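Local coordinates for protein CurD (Moorea producens 3L, PDB 5KP7) that probably acts as a hydroxymethylglutaryl-CoA synthase, an acyltransferase of the thiolase-like superfamily, and binds 4'-phosphopantetheine in its pocket, at residues 70-75 with 410-415; 266-271 with 342-347; 42-47 with 61-66; 102-107 with 162-167. The protein carries 3 engineered substitutions. All blocks are in the same frame, centred on the assembly; numbering follows the deposited sequence.

Interaction 1 of 4, residues 70-75 with 410-415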
# COMPACT_ATOMS: atom_id res chain seq x y z
N LEU A 70 12.69 -1.32 13.56
CA LEU A 70 13.84 -1.76 14.38
C LEU A 70 13.65 -3.20 14.84
O LEU A 70 12.55 -3.72 14.80
CB LEU A 70 13.99 -0.84 15.59
CG LEU A 70 14.60 0.55 15.42
CD1 LEU A 70 16.12 0.41 15.25
CD2 LEU A 70 14.05 1.32 14.26
N PRO A 71 14.74 -3.86 15.30
CA PRO A 71 14.59 -5.25 15.80
C PRO A 71 13.67 -5.40 17.01
O PRO A 71 13.01 -6.43 17.17
CB PRO A 71 16.04 -5.69 16.08
CG PRO A 71 16.85 -4.83 15.17
CD PRO A 71 16.16 -3.48 15.14
N TYR A 72 13.52 -4.31 17.76
CA TYR A 72 12.63 -4.27 18.89
C TYR A 72 11.26 -3.70 18.52
O TYR A 72 10.57 -3.11 19.37
CB TYR A 72 13.30 -3.52 20.07
CG TYR A 72 13.92 -2.19 19.72
CD1 TYR A 72 13.13 -1.05 19.51
CD2 TYR A 72 15.31 -2.06 19.54
CE1 TYR A 72 13.71 0.17 19.19
CE2 TYR A 72 15.87 -0.85 19.21
CZ TYR A 72 15.08 0.25 19.04
OH TYR A 72 15.67 1.46 18.73
N GLU A 73 10.86 -3.88 17.26
CA GLU A 73 9.50 -3.60 16.84
C GLU A 73 9.05 -4.76 15.98
O GLU A 73 9.87 -5.48 15.37
CB GLU A 73 9.43 -2.31 16.03
CG GLU A 73 9.90 -1.07 16.78
CD GLU A 73 9.74 0.15 15.92
OE1 GLU A 73 10.60 0.36 15.02
OE2 GLU A 73 8.72 0.91 16.12
N ASP A 74 7.73 -4.96 15.95
CA ASP A 74 7.14 -5.98 15.11
C ASP A 74 5.74 -5.51 14.69
O ASP A 74 5.35 -4.38 15.02
CB ASP A 74 7.23 -7.35 15.83
CG ASP A 74 6.25 -7.51 16.96
OD1 ASP A 74 5.40 -6.61 17.15
OD2 ASP A 74 6.31 -8.57 17.64
N PRO A 75 4.98 -6.32 13.95
CA PRO A 75 3.68 -5.84 13.52
C PRO A 75 2.70 -5.58 14.66
O PRO A 75 1.84 -4.75 14.52
CB PRO A 75 3.19 -6.93 12.56
CG PRO A 75 4.45 -7.51 12.04
CD PRO A 75 5.39 -7.53 13.21
N LEU A 410 15.84 -8.32 23.49
CA LEU A 410 16.31 -7.21 22.65
C LEU A 410 17.22 -6.22 23.39
O LEU A 410 16.97 -5.85 24.54
CB LEU A 410 15.14 -6.44 22.03
CG LEU A 410 14.38 -7.04 20.83
CD1 LEU A 410 15.33 -7.27 19.69
CD2 LEU A 410 13.64 -8.32 21.22
N ASP A 411 18.27 -5.79 22.69
CA ASP A 411 19.08 -4.65 23.11
C ASP A 411 18.52 -3.34 22.55
O ASP A 411 18.68 -3.01 21.35
CB ASP A 411 20.53 -4.83 22.65
CG ASP A 411 21.43 -3.69 23.10
OD1 ASP A 411 21.00 -2.83 23.92
OD2 ASP A 411 22.60 -3.65 22.62
N TYR A 412 17.87 -2.60 23.42
CA TYR A 412 17.32 -1.30 23.06
C TYR A 412 18.39 -0.28 22.67
O TYR A 412 18.09 0.68 21.97
CB TYR A 412 16.48 -0.71 24.21
CG TYR A 412 15.22 -1.45 24.60
CD1 TYR A 412 14.54 -2.33 23.73
CD2 TYR A 412 14.66 -1.23 25.85
CE1 TYR A 412 13.36 -2.95 24.11
CE2 TYR A 412 13.48 -1.86 26.23
CZ TYR A 412 12.84 -2.70 25.37
OH TYR A 412 11.68 -3.29 25.82
N GLN A 413 19.62 -0.50 23.11
CA GLN A 413 20.72 0.39 22.80
C GLN A 413 21.52 -0.05 21.59
O GLN A 413 22.67 0.38 21.41
CB GLN A 413 21.62 0.51 24.04
CG GLN A 413 20.98 1.29 25.17
CD GLN A 413 20.59 2.70 24.78
OE1 GLN A 413 19.42 3.07 24.91
NE2 GLN A 413 21.51 3.46 24.30
N LEU A 414 20.91 -0.85 20.71
CA LEU A 414 21.50 -1.11 19.40
C LEU A 414 21.98 0.19 18.72
O LEU A 414 23.14 0.29 18.31
CB LEU A 414 20.49 -1.82 18.51
CG LEU A 414 20.91 -2.10 17.06
CD1 LEU A 414 22.16 -2.95 17.01
CD2 LEU A 414 19.75 -2.74 16.30
N PHE A 415 21.06 1.14 18.58
CA PHE A 415 21.37 2.47 18.08
C PHE A 415 20.93 3.47 19.14
O PHE A 415 19.77 3.79 19.23
CB PHE A 415 20.65 2.75 16.75
CG PHE A 415 20.91 1.72 15.68
CD1 PHE A 415 22.16 1.59 15.10
CD2 PHE A 415 19.87 0.92 15.21
CE1 PHE A 415 22.38 0.64 14.10
CE2 PHE A 415 20.09 -0.04 14.23
CZ PHE A 415 21.35 -0.18 13.67
O HOH W 1 18.26 1.50 19.46
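Two type I beta turns, Leu70 to Glu73 and Asp411 to Leu414, each in a loop that leads into a helix, pack together around the ring of Tyr72. A chi1 of 49° sets Tyr72 CG between its backbone N and carbonyl carbon and directs the ring at the second turn. There Tyr412 presents its edge to the face of Tyr72, a T-shaped stack with centroids 5.8 Å apart and planes at 76°. A single water ties the phenol to the backbone: it accepts from Tyr72 OH at 2.7 Å and from Phe415 N at 3.0 Å, and donates to Tyr412 O at 2.6 Å. The rest of the contact is largely apolar. Leu410 CG lies 3.8 Å from Tyr72 CB, while Leu410 CD1 rests against Pro71 O at 3.5 Å. Leu414 meets the proline ring roughly at a right angle, CD2 to Pro71 CG being 3.7 Å, and Leu70 CD1 sits in the plane of the Phe415 ring at its CD2 edge. Within the second loop Asp411 OD1 accepts from Gln413 N, an Asx turn. Trp419 of helix 416-422 stacks on Tyr412 and meets Tyr72 edge-to-face, and Tyr412 OH bonds to Glu441. Backbone bonds from Tyr72 and Leu410 join strand 428-434, and Leu394 of helix 388-397 packs against Leu70 and Phe415.

Interaction 2 of 4, residues 266-271 with 342-347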
# COMPACT_ATOMS: atom_id res chain seq x y z
N GLU A 266 -15.99 13.11 -12.77
CA GLU A 266 -16.95 14.00 -12.11
C GLU A 266 -17.43 13.55 -10.74
O GLU A 266 -17.78 14.39 -9.93
CB GLU A 266 -18.17 14.27 -13.01
CG GLU A 266 -17.82 14.91 -14.33
CD GLU A 266 -17.08 16.22 -14.15
OE1 GLU A 266 -17.60 17.12 -13.43
OE2 GLU A 266 -15.98 16.38 -14.73
N SER A 267 -17.47 12.25 -10.47
CA SER A 267 -18.06 11.76 -9.23
C SER A 267 -17.10 11.72 -8.06
O SER A 267 -17.54 11.57 -6.94
CB SER A 267 -18.63 10.36 -9.44
OG SER A 267 -19.62 10.43 -10.47
N PHE A 268 -15.79 11.81 -8.32
CA PHE A 268 -14.79 11.65 -7.27
C PHE A 268 -13.94 12.90 -7.23
O PHE A 268 -13.29 13.25 -8.20
CB PHE A 268 -13.92 10.40 -7.53
CG PHE A 268 -14.73 9.17 -7.71
CD1 PHE A 268 -15.34 8.57 -6.63
CD2 PHE A 268 -14.94 8.64 -8.98
CE1 PHE A 268 -16.13 7.46 -6.79
CE2 PHE A 268 -15.75 7.54 -9.15
CZ PHE A 268 -16.34 6.93 -8.05
N ASP A 269 -13.99 13.59 -6.11
CA ASP A 269 -13.11 14.75 -5.87
C ASP A 269 -11.66 14.38 -5.73
O ASP A 269 -10.77 15.15 -6.15
CB ASP A 269 -13.59 15.51 -4.66
CG ASP A 269 -14.99 16.02 -4.84
OD1 ASP A 269 -15.18 16.89 -5.71
OD2 ASP A 269 -15.91 15.52 -4.18
N TYR A 270 -11.41 13.23 -5.11
CA TYR A 270 -10.06 12.67 -4.96
C TYR A 270 -10.10 11.17 -5.22
O TYR A 270 -11.17 10.56 -5.13
CB TYR A 270 -9.52 12.93 -3.55
CG TYR A 270 -9.39 14.40 -3.27
CD1 TYR A 270 -8.33 15.14 -3.78
CD2 TYR A 270 -10.37 15.07 -2.57
CE1 TYR A 270 -8.24 16.50 -3.57
CE2 TYR A 270 -10.29 16.44 -2.35
CZ TYR A 270 -9.23 17.16 -2.85
OH TYR A 270 -9.15 18.54 -2.68
N LEU A 271 -8.94 10.62 -5.55
CA LEU A 271 -8.75 9.18 -5.72
C LEU A 271 -7.56 8.73 -4.91
O LEU A 271 -6.48 9.33 -5.00
CB LEU A 271 -8.52 8.85 -7.19
CG LEU A 271 -9.69 9.16 -8.12
CD1 LEU A 271 -9.19 9.15 -9.56
CD2 LEU A 271 -10.86 8.20 -7.94
N PRO A 342 -17.99 19.25 1.63
CA PRO A 342 -17.78 17.79 1.64
C PRO A 342 -17.29 17.25 0.30
O PRO A 342 -17.69 17.77 -0.76
CB PRO A 342 -19.16 17.23 1.99
CG PRO A 342 -19.82 18.33 2.77
CD PRO A 342 -19.34 19.60 2.11
N ARG A 343 -16.43 16.23 0.36
CA ARG A 343 -15.80 15.66 -0.83
C ARG A 343 -15.97 14.15 -0.85
O ARG A 343 -15.96 13.50 0.19
CB ARG A 343 -14.30 15.95 -0.84
CG ARG A 343 -13.92 17.41 -0.65
CD ARG A 343 -14.31 18.29 -1.83
NE ARG A 343 -13.70 19.61 -1.68
CZ ARG A 343 -14.01 20.69 -2.40
NH1 ARG A 343 -14.95 20.64 -3.36
NH2 ARG A 343 -13.39 21.85 -2.14
N ARG A 344 -16.09 13.60 -2.06
CA ARG A 344 -16.16 12.16 -2.26
C ARG A 344 -14.83 11.66 -2.76
O ARG A 344 -14.20 12.25 -3.66
CB ARG A 344 -17.30 11.79 -3.21
CG ARG A 344 -17.32 10.30 -3.58
CD ARG A 344 -18.64 9.87 -4.19
NE ARG A 344 -19.69 9.71 -3.18
CZ ARG A 344 -20.72 10.53 -2.97
NH1 ARG A 344 -20.91 11.64 -3.69
NH2 ARG A 344 -21.60 10.23 -2.03
N ILE A 345 -14.36 10.58 -2.11
CA ILE A 345 -13.10 9.96 -2.42
C ILE A 345 -13.35 8.55 -2.94
O ILE A 345 -14.04 7.76 -2.29
CB ILE A 345 -12.19 9.88 -1.16
CG1 ILE A 345 -12.02 11.29 -0.51
CG2 ILE A 345 -10.84 9.27 -1.52
CD1 ILE A 345 -11.18 11.27 0.78
N GLY A 346 -12.77 8.25 -4.11
CA GLY A 346 -12.77 6.89 -4.64
C GLY A 346 -11.53 6.16 -4.18
O GLY A 346 -10.42 6.74 -4.19
N MET A 347 -11.71 4.91 -3.80
CA MET A 347 -10.68 4.09 -3.19
C MET A 347 -10.46 2.82 -4.01
O MET A 347 -11.42 2.08 -4.25
CB MET A 347 -11.16 3.66 -1.79
CG MET A 347 -11.55 4.78 -0.86
SD MET A 347 -10.15 5.40 0.06
CE MET A 347 -9.87 4.09 1.28
O HOH W 2 -19.62 12.87 -5.89
O HOH W 3 -16.82 18.95 -4.73
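Arg344 O takes two backbone N-H groups from the facing segment, both through weak bonds: Asp269 N at 2.8 Å, strongly bent, and Tyr270 N at 3.3 Å. The amide of the same arginine is held by a side chain instead, giving its proton to the anti lone pair of Asp269 OD2 at 2.9 Å and 168°. The carboxylate thus stands where the next carbonyl of a regular parallel ladder, that of Phe268, would be expected; Phe268 O is bonded to Arg307. Further on the ladder becomes regular, with Gly346 N bonded to Tyr270 O at 3.0 Å. Strand 270-273 is paired in parallel to 343-351 as the last strand at one end of the mixed sheet, and helices make up most of the chain between the two, in the alternating alpha/beta manner of the thiolase-like superfamily. A water links the other oxygen of Asp269, OD1, at 2.8 Å to Arg343 NH1, whose direct separation from OD1, 4.4 Å, is too long for a salt bridge; Arg343 pairs with Asp338. The aliphatic part of Arg343 brings CG to the edge of the Tyr270 ring, the ring and guanidinium planes being 80° apart. Another water, in the plane of the Arg344 guanidinium, receives from NH1 and donates to Ser267 O at 2.7 Å, while NE of Arg344 pairs with Asp211 and NH1 also forms a salt bridge to a sulfate ion, probably from the crystallisation liquor. Phe268 CD1 approaches N of Gly346, which has no side chain, to 3.6 Å.

Interaction 3 of 4, residues 42-47 with 61-66. With PNS (4'-phosphopantetheine), chain E.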
# COMPACT_ATOMS: atom_id res chain seq x y z
N LEU A 42 14.78 5.58 6.03
CA LEU A 42 15.93 5.70 5.13
C LEU A 42 15.54 6.53 3.92
O LEU A 42 14.56 6.21 3.22
CB LEU A 42 16.38 4.35 4.61
CG LEU A 42 17.58 4.36 3.66
CD1 LEU A 42 18.83 4.79 4.42
CD2 LEU A 42 17.75 2.97 3.05
N GLU A 43 16.35 7.54 3.65
CA GLU A 43 16.18 8.39 2.46
C GLU A 43 16.70 7.64 1.26
O GLU A 43 17.82 7.18 1.26
CB GLU A 43 16.90 9.73 2.68
CG GLU A 43 16.17 10.59 3.72
CD GLU A 43 17.01 11.70 4.33
OE1 GLU A 43 17.96 12.19 3.70
OE2 GLU A 43 16.68 12.12 5.47
N LEU A 44 15.85 7.45 0.25
CA LEU A 44 16.23 6.57 -0.86
C LEU A 44 17.38 7.11 -1.71
O LEU A 44 18.11 6.31 -2.28
CB LEU A 44 15.02 6.19 -1.70
CG LEU A 44 14.06 5.30 -0.91
CD1 LEU A 44 12.80 5.12 -1.73
CD2 LEU A 44 14.67 3.95 -0.52
N ARG A 45 17.59 8.42 -1.73
CA ARG A 45 18.82 9.02 -2.34
C ARG A 45 20.10 8.43 -1.76
O ARG A 45 21.08 8.23 -2.47
CB ARG A 45 18.84 10.54 -2.14
CG ARG A 45 17.72 11.29 -2.87
CD ARG A 45 18.09 12.74 -3.12
NE ARG A 45 17.17 13.49 -3.98
CZ ARG A 45 17.22 14.82 -4.16
NH1 ARG A 45 18.14 15.55 -3.53
NH2 ARG A 45 16.36 15.43 -4.97
N LYS A 46 20.11 8.12 -0.47
CA LYS A 46 21.25 7.45 0.16
C LYS A 46 21.47 6.03 -0.37
O LYS A 46 22.61 5.62 -0.59
CB LYS A 46 21.12 7.43 1.68
CG LYS A 46 21.11 8.81 2.30
CD LYS A 46 21.10 8.75 3.82
CE LYS A 46 20.61 10.06 4.38
NZ LYS A 46 20.74 10.10 5.84
N LEU A 47 20.37 5.29 -0.59
CA LEU A 47 20.41 3.95 -1.20
C LEU A 47 20.92 4.02 -2.64
O LEU A 47 21.81 3.25 -3.02
CB LEU A 47 19.03 3.27 -1.14
CG LEU A 47 18.87 1.81 -1.63
CD1 LEU A 47 19.63 0.89 -0.71
CD2 LEU A 47 17.42 1.35 -1.66
N LEU A 61 10.38 7.66 -10.03
CA LEU A 61 9.34 6.73 -9.58
C LEU A 61 8.52 7.28 -8.41
O LEU A 61 7.64 6.59 -7.86
CB LEU A 61 10.00 5.39 -9.21
CG LEU A 61 10.62 4.61 -10.38
CD1 LEU A 61 11.35 3.40 -9.83
CD2 LEU A 61 9.58 4.13 -11.37
N MET A 62 8.82 8.53 -8.04
CA MET A 62 8.12 9.28 -7.00
C MET A 62 8.35 8.72 -5.60
O MET A 62 7.53 8.88 -4.72
CB MET A 62 6.62 9.44 -7.32
CG MET A 62 6.37 9.92 -8.74
SD MET A 62 4.62 10.21 -9.09
CE MET A 62 4.40 11.83 -8.30
N MET A 63 9.50 8.08 -5.39
CA MET A 63 9.85 7.51 -4.10
C MET A 63 10.82 8.46 -3.39
O MET A 63 11.68 9.05 -4.04
CB MET A 63 10.48 6.13 -4.29
CG MET A 63 9.55 5.17 -5.06
SD MET A 63 10.39 3.77 -5.87
CE MET A 63 10.95 2.97 -4.41
N LYS A 64 10.63 8.64 -2.08
CA LYS A 64 11.44 9.59 -1.30
C LYS A 64 12.12 8.89 -0.11
O LYS A 64 13.35 8.89 0.02
CB LYS A 64 10.60 10.79 -0.80
CG LYS A 64 10.07 11.75 -1.89
CD LYS A 64 9.25 12.93 -1.33
CE LYS A 64 9.30 14.18 -2.22
NZ LYS A 64 8.95 15.48 -1.54
N GLU A 65 11.29 8.32 0.77
CA GLU A 65 11.78 7.66 1.98
C GLU A 65 11.01 6.39 2.23
O GLU A 65 9.85 6.28 1.83
CB GLU A 65 11.59 8.56 3.20
CG GLU A 65 12.33 9.89 3.15
CD GLU A 65 11.67 10.96 3.99
OE1 GLU A 65 10.64 10.65 4.63
OE2 GLU A 65 12.20 12.09 4.03
N LYS A 66 11.65 5.44 2.91
CA LYS A 66 10.90 4.30 3.44
C LYS A 66 11.09 4.20 4.96
O LYS A 66 12.18 4.41 5.49
CB LYS A 66 11.28 2.99 2.75
CG LYS A 66 12.71 2.52 2.94
CD LYS A 66 12.82 1.06 2.51
CE LYS A 66 14.23 0.53 2.63
NZ LYS A 66 14.18 -0.96 2.55
O23 PNS E . 11.52 0.73 -12.18
P24 PNS E . 11.43 -0.76 -11.98
O26 PNS E . 12.55 -1.64 -12.49
O27 PNS E . 11.35 -1.10 -10.39
C28 PNS E . 10.46 -0.42 -9.52
C29 PNS E . 11.10 -0.18 -8.15
C30 PNS E . 10.13 0.33 -7.09
C31 PNS E . 12.64 -0.17 -8.07
C32 PNS E . 11.13 -1.70 -7.60
O33 PNS E . 11.70 -1.80 -6.27
C34 PNS E . 9.86 -2.52 -7.51
O35 PNS E . 9.43 -3.10 -8.50
N36 PNS E . 9.22 -2.49 -6.35
C37 PNS E . 7.81 -2.77 -6.25
C38 PNS E . 7.45 -4.23 -6.15
C39 PNS E . 5.94 -4.22 -6.05
O40 PNS E . 5.41 -4.19 -4.94
N41 PNS E . 5.26 -4.20 -7.20
C42 PNS E . 3.82 -4.18 -7.20
C43 PNS E . 3.23 -3.86 -8.56
S44 PNS E . 1.45 -3.98 -8.34
O HOH W 4 15.24 10.21 -1.28
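Leu44 and Met63 meet just beyond a short antiparallel pairing of strands 40-43 and 65-67, part of a small three-stranded sheet beside the 4'-phosphopantetheine pocket. Leu42 and Lys66 form the hydrogen-bonded pair, with Leu42 N to Lys66 O at 2.9 Å and the reverse bond almost as short; Glu43 and Glu65 form the non-hydrogen-bonded one. Lys66 CG lies between its backbone N and carbonyl carbon (chi1 64°), and from there the chain runs extended beside Leu42 to carry NZ to Glu189 O and Tyr391 OH. On the other face Glu43 and Glu65 lie side by side and point the same way, CG to CG 3.9 Å, with carboxylate planes 32° apart. Glu43 OE2 finds Ser385 OG, while Glu65 has a long, weak ion pair with Arg383. Where helix 44-50 starts, Lys64 O accepts from Leu44 N at 2.9 Å and from a water that itself accepts from Arg45 N. Leu44 directs CD1 onto Met63 CB at 3.6 Å. A bend at chi3 (65°) turns Met63 CE so that it touches both Leu44 CD1 and C30 of the ligand. Leu61 CD1 reaches ligand O23 at 3.6 Å, and Met63 SD lies 3.7 Å from ligand C30.

Interaction 4 of 4, residues 102-107 with 162-167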
# COMPACT_ATOMS: atom_id res chain seq x y z
N ILE A 102 -9.93 -6.82 14.15
CA ILE A 102 -9.42 -7.50 12.97
C ILE A 102 -8.05 -6.95 12.66
O ILE A 102 -7.89 -5.74 12.40
CB ILE A 102 -10.31 -7.32 11.73
CG1 ILE A 102 -11.76 -7.73 12.05
CG2 ILE A 102 -9.74 -8.16 10.60
CD1 ILE A 102 -12.70 -7.64 10.85
N THR A 103 -7.03 -7.81 12.70
CA THR A 103 -5.69 -7.42 12.28
C THR A 103 -5.50 -7.88 10.85
O THR A 103 -5.78 -9.03 10.53
CB THR A 103 -4.63 -8.02 13.21
OG1 THR A 103 -4.88 -7.56 14.54
CG2 THR A 103 -3.26 -7.56 12.80
N CYS A 104 -5.05 -6.99 9.99
CA CYS A 104 -4.92 -7.24 8.55
C CYS A 104 -3.47 -7.17 8.22
O CYS A 104 -2.82 -6.11 8.44
CB CYS A 104 -5.72 -6.19 7.77
SG CYS A 104 -7.48 -6.18 8.24
N SER A 105 -2.88 -8.26 7.76
CA SER A 105 -1.42 -8.32 7.67
C SER A 105 -0.97 -9.43 6.71
O SER A 105 -1.70 -10.42 6.54
CB SER A 105 -0.81 -8.53 9.08
OG SER A 105 0.61 -8.39 9.04
N GLU A 106 0.22 -9.26 6.16
CA GLU A 106 0.96 -10.32 5.49
C GLU A 106 2.31 -10.55 6.19
O GLU A 106 3.22 -11.17 5.61
CB GLU A 106 1.09 -10.08 3.99
CG GLU A 106 1.73 -8.76 3.60
CD GLU A 106 1.33 -8.35 2.19
OE1 GLU A 106 0.29 -7.69 2.01
OE2 GLU A 106 2.06 -8.70 1.27
N SER A 107 2.40 -10.11 7.45
CA SER A 107 3.61 -10.16 8.27
C SER A 107 3.32 -10.90 9.56
O SER A 107 3.85 -10.53 10.65
CB SER A 107 4.10 -8.70 8.59
OG SER A 107 4.30 -7.95 7.44
N ALA A 162 -16.03 -1.68 15.79
CA ALA A 162 -14.97 -2.60 15.39
C ALA A 162 -13.68 -1.83 15.26
O ALA A 162 -13.68 -0.68 14.82
CB ALA A 162 -15.31 -3.31 14.06
N LEU A 163 -12.57 -2.48 15.60
CA LEU A 163 -11.26 -1.89 15.40
C LEU A 163 -10.53 -2.71 14.36
O LEU A 163 -10.32 -3.91 14.55
CB LEU A 163 -10.48 -1.88 16.72
CG LEU A 163 -9.08 -1.29 16.74
CD1 LEU A 163 -9.12 0.19 16.45
CD2 LEU A 163 -8.41 -1.57 18.09
N VAL A 164 -10.17 -2.07 13.25
CA VAL A 164 -9.48 -2.74 12.14
C VAL A 164 -8.10 -2.12 12.05
O VAL A 164 -7.98 -0.90 11.90
CB VAL A 164 -10.23 -2.53 10.81
CG1 VAL A 164 -9.45 -3.17 9.67
CG2 VAL A 164 -11.65 -3.10 10.88
N ILE A 165 -7.06 -2.95 12.17
CA ILE A 165 -5.69 -2.43 12.09
C ILE A 165 -4.94 -3.18 11.03
O ILE A 165 -4.77 -4.40 11.10
CB ILE A 165 -4.90 -2.53 13.42
CG1 ILE A 165 -5.72 -1.99 14.59
CG2 ILE A 165 -3.57 -1.79 13.30
CD1 ILE A 165 -5.09 -2.27 15.94
N ALA A 166 -4.51 -2.44 10.02
CA ALA A 166 -3.65 -2.96 8.97
C ALA A 166 -2.21 -2.66 9.39
O ALA A 166 -1.86 -1.50 9.67
CB ALA A 166 -3.96 -2.34 7.61
N THR A 167 -1.40 -3.70 9.52
CA THR A 167 -0.02 -3.58 10.00
C THR A 167 0.90 -4.48 9.23
O THR A 167 0.58 -5.66 9.01
CB THR A 167 0.07 -3.88 11.53
OG1 THR A 167 1.41 -3.72 11.95
CG2 THR A 167 -0.44 -5.27 11.87
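Cys104 and Val164 sit on the same side of two neighbouring parallel strands, with Cys104 SG anti to its own carbonyl carbon (chi1 -58°) and so turned back along the sheet to lie 3.9 Å from Val164 CG1. The parallel pairing of Cys104 with the small Ala166 sets their CB atoms 4.2 Å apart. Ile102 shares this face. On the reverse side Thr103 and Thr167 meet methyl to methyl, CG2 to CG2 3.7 Å, their side chains slanting across each other. Both threonine hydroxyls bond outside the pair: Thr103 OG1 to Ser116 OG and Thr167 OG1 to Pro75 O. The axes of strand segments 102-104 and 162-167 come within 4.7 Å of each other at 19°, and the backbones are laced by alternating bonds, among them Ile165 N to Ile102 O at 2.9 Å and Cys104 N to Ile165 O at 2.8 Å. CA-H...O contacts such as Ala166 CA to Cys104 O accompany these bonds. Past the strand, Ser105 OG accepts Ser107 N at 2.9 Å in an ST turn and also lies 2.7 Å from Thr167 O, with Asp168 OD1 as a rival acceptor for its proton. Strand 98-104 lies between 130-134 and 161-168, near one end of the mixed sheet, and 161-168 is bonded on its other side to 195-202. Helix 140-154 packs on the face of Ile102, Cys104 and Val164, whereas helices 115-123 and 75-89 pack on the other, where Ile119 touches both Thr103 and Ile165.

In the fold
Interaction 4 is the most central of the contacts, about 9 Å from the centre of the chain, and interactions 1 and 2 lie on opposite sides of that centre, their own centres about 40 Å apart. Interactions 2 and 4 belong to one mixed sheet, their centres about 25 Å apart and their nearest atoms about 11 Å. Interactions 1 and 4 do touch: Pro75 O probably accepts from Thr167 OG1 at 2.8 Å. Segment 61-66 of interaction 3 comes shortly before segment 70-75 of interaction 1 and alone contributes residues to the 4'-phosphopantetheine pocket. Interaction 4 comes within about 10 Å of the pocket, measured from the Ala166 side chain to that of Asn320, whereas interactions 1 and 2 are remote from it.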